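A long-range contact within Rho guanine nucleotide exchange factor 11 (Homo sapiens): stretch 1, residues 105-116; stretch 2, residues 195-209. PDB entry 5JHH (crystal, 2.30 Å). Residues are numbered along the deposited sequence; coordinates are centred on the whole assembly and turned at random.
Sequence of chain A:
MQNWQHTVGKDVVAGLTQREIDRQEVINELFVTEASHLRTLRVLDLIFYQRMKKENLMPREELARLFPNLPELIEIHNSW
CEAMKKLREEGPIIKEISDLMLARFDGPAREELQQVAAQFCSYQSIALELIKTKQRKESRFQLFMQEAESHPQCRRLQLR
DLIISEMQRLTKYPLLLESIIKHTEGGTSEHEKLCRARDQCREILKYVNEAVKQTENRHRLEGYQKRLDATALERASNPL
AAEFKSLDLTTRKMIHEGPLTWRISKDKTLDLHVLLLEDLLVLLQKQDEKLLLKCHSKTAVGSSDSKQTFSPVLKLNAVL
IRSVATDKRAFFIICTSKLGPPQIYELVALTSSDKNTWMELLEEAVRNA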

# COMPACT_ATOMS: atom_id res chain seq x y z
N PHE A 105 1.92 12.26 18.83
CA PHE A 105 1.94 12.56 17.41
C PHE A 105 2.32 13.95 17.07
O PHE A 105 2.31 14.30 15.90
N ASP A 106 2.64 14.76 18.07
CA ASP A 106 3.00 16.16 17.84
C ASP A 106 4.39 16.50 18.42
O ASP A 106 4.87 15.82 19.33
N GLY A 107 4.98 17.56 17.88
CA GLY A 107 6.23 18.12 18.30
C GLY A 107 7.31 17.07 18.39
O GLY A 107 7.44 16.26 17.50
N PRO A 108 8.07 17.07 19.50
CA PRO A 108 9.17 16.17 19.67
C PRO A 108 8.71 14.71 19.51
O PRO A 108 9.48 13.90 19.00
N ALA A 109 7.49 14.42 19.93
CA ALA A 109 7.01 13.07 20.03
C ALA A 109 6.77 12.54 18.64
O ALA A 109 6.98 11.38 18.38
N ARG A 110 6.38 13.45 17.75
CA ARG A 110 6.24 13.13 16.34
C ARG A 110 7.60 12.85 15.71
O ARG A 110 7.76 11.89 14.96
N GLU A 111 8.58 13.70 16.00
CA GLU A 111 9.90 13.52 15.40
C GLU A 111 10.43 12.12 15.77
O GLU A 111 10.93 11.40 14.91
N GLU A 112 10.32 11.79 17.06
CA GLU A 112 10.79 10.51 17.57
C GLU A 112 10.08 9.33 16.89
O GLU A 112 10.75 8.42 16.38
N LEU A 113 8.75 9.39 16.78
CA LEU A 113 7.96 8.29 16.24
C LEU A 113 8.28 8.08 14.77
O LEU A 113 8.49 6.94 14.33
N GLN A 114 8.37 9.16 14.00
CA GLN A 114 8.64 8.99 12.59
C GLN A 114 10.04 8.52 12.33
O GLN A 114 10.23 7.76 11.41
N GLN A 115 11.00 8.89 13.17
CA GLN A 115 12.35 8.47 12.94
C GLN A 115 12.40 6.99 13.19
O GLN A 115 13.00 6.26 12.46
N VAL A 116 11.92 6.59 14.35
CA VAL A 116 11.99 5.21 14.77
C VAL A 116 11.18 4.33 13.82
O VAL A 116 11.69 3.37 13.34
N CYS A 195 -7.77 17.59 15.49
CA CYS A 195 -7.56 17.76 14.06
C CYS A 195 -6.08 17.94 13.80
O CYS A 195 -5.55 17.52 12.77
N ARG A 196 -5.43 18.60 14.75
CA ARG A 196 -4.02 18.86 14.61
C ARG A 196 -3.27 17.52 14.66
O ARG A 196 -2.43 17.24 13.81
N ALA A 197 -3.62 16.68 15.63
CA ALA A 197 -3.03 15.35 15.75
C ALA A 197 -3.24 14.48 14.50
O ALA A 197 -2.32 13.81 14.01
N ARG A 198 -4.46 14.48 14.00
CA ARG A 198 -4.77 13.77 12.74
C ARG A 198 -3.86 14.23 11.62
O ARG A 198 -3.27 13.41 10.87
N ASP A 199 -3.75 15.54 11.49
CA ASP A 199 -2.90 16.06 10.41
C ASP A 199 -1.40 15.67 10.58
O ASP A 199 -0.66 15.49 9.58
N GLN A 200 -0.93 15.59 11.83
CA GLN A 200 0.48 15.30 12.07
C GLN A 200 0.72 13.82 11.79
O GLN A 200 1.70 13.48 11.15
N CYS A 201 -0.22 12.95 12.15
CA CYS A 201 -0.19 11.54 11.72
C CYS A 201 -0.07 11.37 10.21
O CYS A 201 0.68 10.53 9.74
N ARG A 202 -0.81 12.14 9.45
CA ARG A 202 -0.64 12.07 7.99
C ARG A 202 0.77 12.38 7.55
O ARG A 202 1.33 11.73 6.66
N GLU A 203 1.31 13.40 8.18
CA GLU A 203 2.67 13.88 7.92
C GLU A 203 3.72 12.82 8.30
O GLU A 203 4.70 12.58 7.62
N ILE A 204 3.43 12.10 9.37
CA ILE A 204 4.28 11.02 9.78
C ILE A 204 4.23 9.93 8.73
O ILE A 204 5.23 9.34 8.40
N LEU A 205 3.06 9.63 8.21
CA LEU A 205 2.96 8.62 7.15
C LEU A 205 3.69 9.03 5.89
O LEU A 205 4.32 8.21 5.20
N LYS A 206 3.66 10.32 5.59
CA LYS A 206 4.37 10.81 4.42
C LYS A 206 5.86 10.67 4.59
O LYS A 206 6.57 10.34 3.63
N TYR A 207 6.31 10.89 5.81
CA TYR A 207 7.72 10.75 6.13
C TYR A 207 8.17 9.30 6.01
O TYR A 207 9.20 9.02 5.42
N VAL A 208 7.39 8.35 6.56
CA VAL A 208 7.75 6.93 6.43
C VAL A 208 7.62 6.51 4.96
O VAL A 208 8.45 5.80 4.45
N ASN A 209 6.60 6.98 4.28
CA ASN A 209 6.47 6.71 2.85
C ASN A 209 7.74 7.12 2.11
O ASN A 209 8.30 6.37 1.33

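The most unusual feature of this contact is a sulfur resting on an aromatic face: SG of Cys-201 lies 3.5 Å from the centroid of the Phe-105 ring, 13° off its normal. Phe-105 (chi1 m) points toward the second helix, and Cys-201, also m, has its CA-to-CB bond sideways, yet its SG sits over one face of the ring; a thiol is compact and polarizable, so it can approach the ring closely, with SG 3.4 Å from CG of Phe-105.

Next along the helix, Ile-204 fills a hole formed by Phe-105, Arg-110, Leu-113 and Gln-114. Its CA-to-CB bond runs sideways, but the m, t rotamer brings CD1 inward, 4.1 Å from both CD1 of Phe-105 and CD2 of Leu-113. A slender branched chain suits such a pocket, and its CG1 also meets the aliphatic CG of Arg-110 at 3.8 Å.

Beside this packing runs a polar chain. Asp-106, chi1 t, swings its carboxylate in, where NE2 of Gln-200 donates to OD1 at 2.8 Å. The same OD1 makes a longer salt bridge with NE of Arg-196, at 3.5 Å. Gln-200 (m, m) uses both ends of its amide, for its OE1 accepts from NH1 of Arg-110 at 2.6 Å; an amide suits this place because it can donate to a carboxylate and accept from a guanidinium cation. Arg-110, extended with three t angles, also lays a guanidinium face over Glu-203, with NH2 3.5 Å from CG, and donates from NE to OE1 of Gln-114 at 2.9 Å.

Gln-114 (p, t) also points toward the second helix and lies over Tyr-207. Its CG stands 3.6 Å from the ring centroid, 7° off the normal, a CH-pi contact over one face of the ring; the amide lies over it too, with NE2 of Gln-114 3.4 Å from CD2 of Tyr-207. Tyr-207, chi1 t, points toward the first helix, and its OH reaches within 4.3 Å of CA of Gln-115.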

# COMPACT_ATOMS: atom_id res chain seq x y z
CB PHE A 105 0.56 12.30 16.81
CG PHE A 105 0.10 10.90 16.94
CD1 PHE A 105 0.87 9.86 16.44
CD2 PHE A 105 -1.15 10.60 17.48
CE1 PHE A 105 0.45 8.54 16.58
CE2 PHE A 105 -1.59 9.30 17.58
CZ PHE A 105 -0.77 8.26 17.13
CB ASP A 106 1.95 17.05 18.49
CG ASP A 106 2.01 18.51 18.02
OD1 ASP A 106 2.27 18.80 16.83
OD2 ASP A 106 1.76 19.39 18.87
CB PRO A 108 9.63 16.44 21.10
CG PRO A 108 9.36 17.92 21.27
CD PRO A 108 8.00 18.07 20.60
CB ALA A 109 5.73 13.00 20.84
CB ARG A 110 5.55 14.24 15.57
CG ARG A 110 5.98 14.25 14.11
CD ARG A 110 5.12 15.05 13.16
NE ARG A 110 5.73 14.94 11.85
CZ ARG A 110 5.79 15.92 10.95
NH1 ARG A 110 5.15 17.06 11.12
NH2 ARG A 110 6.47 15.73 9.84
CB GLU A 111 10.88 14.60 15.89
CG GLU A 111 10.52 16.02 15.50
CD GLU A 111 10.55 16.24 14.02
OE1 GLU A 111 11.43 15.64 13.34
OE2 GLU A 111 9.69 16.94 13.50
CB GLU A 112 10.62 10.45 19.08
CG GLU A 112 11.00 9.12 19.70
CD GLU A 112 10.79 9.07 21.22
OE1 GLU A 112 9.79 9.64 21.75
OE2 GLU A 112 11.61 8.41 21.91
CB LEU A 113 6.47 8.53 16.39
CG LEU A 113 5.55 7.57 15.65
CD1 LEU A 113 5.74 6.08 15.94
CD2 LEU A 113 4.13 7.91 16.02
CB GLN A 114 8.26 10.20 11.73
CG GLN A 114 9.12 11.41 11.83
CD GLN A 114 8.45 12.69 11.27
OE1 GLN A 114 7.28 12.69 10.88
NE2 GLN A 114 9.24 13.79 11.17
CB GLN A 115 13.38 9.03 13.93
CG GLN A 115 13.65 10.49 13.93
CD GLN A 115 14.64 10.85 15.06
OE1 GLN A 115 14.27 10.92 16.25
NE2 GLN A 115 15.87 11.03 14.70
CB VAL A 116 11.53 5.07 16.21
CG1 VAL A 116 11.51 3.62 16.62
CG2 VAL A 116 12.51 5.83 17.12
CB CYS A 195 -8.36 18.97 13.53
SG CYS A 195 -10.15 18.62 13.48
CB ARG A 196 -3.58 19.83 15.73
CG ARG A 196 -2.10 19.93 16.02
CD ARG A 196 -1.40 20.58 14.85
NE ARG A 196 -0.02 20.92 15.17
CZ ARG A 196 0.86 21.38 14.28
NH1 ARG A 196 0.50 21.58 13.01
NH2 ARG A 196 2.10 21.62 14.66
CB ALA A 197 -3.58 14.64 16.99
CB ARG A 198 -6.23 14.00 12.34
CG ARG A 198 -6.52 13.52 10.93
CD ARG A 198 -7.79 14.14 10.38
NE ARG A 198 -7.54 15.56 10.11
CZ ARG A 198 -8.46 16.49 10.15
NH1 ARG A 198 -9.74 16.19 10.38
NH2 ARG A 198 -8.10 17.75 9.95
CB ASP A 199 -3.01 17.60 10.35
CG ASP A 199 -4.43 18.10 9.93
OD1 ASP A 199 -5.28 17.34 9.44
OD2 ASP A 199 -4.65 19.29 10.09
CB GLN A 200 0.90 15.68 13.49
CG GLN A 200 1.11 17.18 13.73
CD GLN A 200 2.47 17.65 13.32
OE1 GLN A 200 2.82 17.60 12.17
NE2 GLN A 200 3.24 18.16 14.27
CB CYS A 201 -1.40 10.78 12.15
SG CYS A 201 -1.48 10.55 13.90
CB ARG A 202 -1.60 13.01 7.29
CG ARG A 202 -3.00 12.41 7.30
CD ARG A 202 -3.98 13.25 6.48
NE ARG A 202 -5.32 12.73 6.63
CZ ARG A 202 -6.39 13.47 6.95
NH1 ARG A 202 -6.29 14.79 7.12
NH2 ARG A 202 -7.57 12.88 7.07
CB GLU A 203 2.85 15.14 8.75
CG GLU A 203 3.49 16.30 8.03
CD GLU A 203 2.88 16.64 6.69
OE1 GLU A 203 1.70 17.01 6.67
OE2 GLU A 203 3.64 16.57 5.68
CB ILE A 204 3.81 10.47 11.14
CG1 ILE A 204 4.22 11.44 12.24
CG2 ILE A 204 4.32 9.09 11.38
CD1 ILE A 204 3.53 11.11 13.55
CB LEU A 205 1.50 8.33 6.83
CG LEU A 205 0.81 7.54 7.95
CD1 LEU A 205 -0.70 7.66 7.93
CD2 LEU A 205 1.20 6.07 7.90
CB LYS A 206 4.01 12.27 4.12
CG LYS A 206 2.63 12.44 3.49
CD LYS A 206 2.35 13.93 3.27
CE LYS A 206 0.93 14.34 3.63
NZ LYS A 206 0.74 15.82 3.70
CB TYR A 207 7.96 11.27 7.56
CG TYR A 207 9.38 11.22 8.06
CD1 TYR A 207 9.93 10.02 8.47
CD2 TYR A 207 10.16 12.37 8.20
CE1 TYR A 207 11.23 9.96 8.94
CE2 TYR A 207 11.47 12.31 8.70
CZ TYR A 207 11.99 11.10 9.05
OH TYR A 207 13.26 10.93 9.51
CB VAL A 208 6.88 6.04 7.30
CG1 VAL A 208 7.22 4.55 7.09
CG2 VAL A 208 7.09 6.43 8.75
CB ASN A 209 5.24 7.45 2.26
CG ASN A 209 4.95 7.06 0.82
OD1 ASN A 209 4.29 6.08 0.53
ND2 ASN A 209 5.52 7.81 -0.10